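Local coordinates for glycosyl hydrolases family 31 family protein (Aspergillus niger, PDB 6DRU), which hydrolyses xyloglucan oligosaccharides as a family 31 alpha-xylosidase, releasing alpha-xylose from the non-reducing terminal glucose, at the interface of chains A and B. Sequence-based numbering; all coordinates share one arbitrary frame. Chains: chain A/B, Glycosyl hydrolases family 31 family protein.

The interface of chains A and B. Residues chain A 361, 411, 415, 418, 420; chain B 335, 339.
B:Tyr335 points its phenol across the chain boundary at A:Gln411, and the amide NE2 donates a hydrogen bond to the phenol oxygen OH, 2.6 Å away. The bond is fairly straight, 161° at the hydrogen, and the oxygen lies practically in the amide plane. The two side chains meet at about a right angle, with NE2 at the edge of the tyrosine ring and the amide turned 32° from the ring plane. A:Gln411 gets there with a chain extended beyond CG. From another direction A:Tyr361 comes tip to tip with the same phenol, its OH 3.4 Å from OH of B:Tyr335, a polar approach rather than a clear bond. A:Ile415 lays its CD1 methyl 3.7 Å from CE2 of B:Tyr335, adding an apolar flank beside the polar tip.

One helical turn on, B:Gln339 holds CG anti to its backbone N, which sets the CG methylene against the isoleucines, and the bend at chi2 (76°) then swings the amide round so that NE2 meets A:Phe420. CG packs 3.7 Å from CD1 of A:Ile418 and 3.8 Å from CG1 of A:Ile415, the latter side chain running roughly perpendicular to the glutamine. NE2 of B:Gln339 sits at the edge of the A:Phe420 ring, in plane, 3.4 Å from CZ, with amide and ring planes almost perpendicular; this is contact without a hydrogen bond.

The B residues project from helix 335-340, whereas chain A contributes helix 413-417, its flanking loops and strand 360-364. The patch and its twin belong to a two-fold symmetric interface within a deposited assembly of four copies; the structure alone does not show whether it forms in solution. All these elements belong to the family 31 TIM-barrel domain, so the contact joins two barrel domains about 21 Å from the active-site residue A:Asp395.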
loop_
_atom_site.group_PDB
_atom_site.type_symbol
_atom_site.label_atom_id
_atom_site.label_comp_id
_atom_site.label_asym_id
_atom_site.label_seq_id
_atom_site.Cartn_x
_atom_site.Cartn_y
_atom_site.Cartn_z
ATOM N N TYR A 361 -11.369 -21.998 14.553
ATOM C CA TYR A 361 -11.195 -20.967 13.542
ATOM C C TYR A 361 -11.547 -21.531 12.172
ATOM O O TYR A 361 -11.198 -22.670 11.847
ATOM C CB TYR A 361 -9.764 -20.432 13.569
ATOM C CG TYR A 361 -9.461 -19.637 14.820
ATOM C CD1 TYR A 361 -8.952 -20.256 15.954
ATOM C CD2 TYR A 361 -9.707 -18.270 14.873
ATOM C CE1 TYR A 361 -8.683 -19.533 17.103
ATOM C CE2 TYR A 361 -9.444 -17.539 16.019
ATOM C CZ TYR A 361 -8.931 -18.176 17.129
ATOM O OH TYR A 361 -8.666 -17.453 18.269
ATOM N N GLN A 411 -16.247 -16.186 20.915
ATOM C CA GLN A 411 -15.370 -16.084 22.070
ATOM C C GLN A 411 -15.958 -15.080 23.062
ATOM O O GLN A 411 -17.080 -14.595 22.891
ATOM C CB GLN A 411 -13.955 -15.721 21.618
ATOM C CG GLN A 411 -13.318 -16.781 20.718
ATOM C CD GLN A 411 -11.879 -16.469 20.352
ATOM O OE1 GLN A 411 -11.536 -16.366 19.173
ATOM N NE2 GLN A 411 -11.027 -16.325 21.360
ATOM N N ILE A 415 -12.782 -10.416 24.400
ATOM C CA ILE A 415 -11.956 -10.695 23.228
ATOM C C ILE A 415 -12.605 -10.134 21.971
ATOM O O ILE A 415 -11.932 -9.541 21.117
ATOM C CB ILE A 415 -11.700 -12.209 23.109
ATOM C CG1 ILE A 415 -10.811 -12.691 24.256
ATOM C CG2 ILE A 415 -11.071 -12.547 21.765
ATOM C CD1 ILE A 415 -10.647 -14.191 24.305
ATOM N N ILE A 418 -11.891 -6.482 21.468
ATOM C CA ILE A 418 -10.542 -6.061 21.071
ATOM C C ILE A 418 -10.556 -5.689 19.594
ATOM O O ILE A 418 -11.019 -6.489 18.756
ATOM C CB ILE A 418 -9.522 -7.177 21.349
ATOM C CG1 ILE A 418 -9.575 -7.589 22.820
ATOM C CG2 ILE A 418 -8.119 -6.718 20.989
ATOM C CD1 ILE A 418 -8.716 -8.785 23.146
ATOM N N PHE A 420 -9.561 -6.017 16.643
ATOM C CA PHE A 420 -8.940 -6.718 15.529
ATOM C C PHE A 420 -9.581 -6.251 14.228
ATOM O O PHE A 420 -10.810 -6.207 14.113
ATOM C CB PHE A 420 -9.095 -8.232 15.688
ATOM C CG PHE A 420 -8.205 -8.830 16.747
ATOM C CD1 PHE A 420 -6.879 -9.130 16.472
ATOM C CD2 PHE A 420 -8.698 -9.107 18.013
ATOM C CE1 PHE A 420 -6.061 -9.684 17.443
ATOM C CE2 PHE A 420 -7.884 -9.663 18.986
ATOM C CZ PHE A 420 -6.565 -9.951 18.701
ATOM N N TYR B 335 -4.604 -18.414 27.749
ATOM C CA TYR B 335 -5.063 -17.728 26.544
ATOM C C TYR B 335 -5.781 -16.429 26.884
ATOM O O TYR B 335 -5.554 -15.399 26.238
ATOM C CB TYR B 335 -5.976 -18.640 25.726
ATOM C CG TYR B 335 -6.647 -17.936 24.568
ATOM C CD1 TYR B 335 -5.900 -17.407 23.524
ATOM C CD2 TYR B 335 -8.027 -17.793 24.522
ATOM C CE1 TYR B 335 -6.508 -16.759 22.464
ATOM C CE2 TYR B 335 -8.645 -17.148 23.465
ATOM C CZ TYR B 335 -7.881 -16.633 22.440
ATOM O OH TYR B 335 -8.492 -15.991 21.386
ATOM N N GLN B 339 -4.290 -12.797 25.969
ATOM C CA GLN B 339 -5.084 -11.990 25.049
ATOM C C GLN B 339 -5.387 -10.618 25.641
ATOM O O GLN B 339 -5.329 -9.605 24.935
ATOM C CB GLN B 339 -6.380 -12.725 24.706
ATOM C CG GLN B 339 -7.153 -12.147 23.539
ATOM C CD GLN B 339 -6.530 -12.485 22.205
ATOM O OE1 GLN B 339 -6.707 -13.589 21.692
ATOM N NE2 GLN B 339 -5.796 -11.538 21.634
#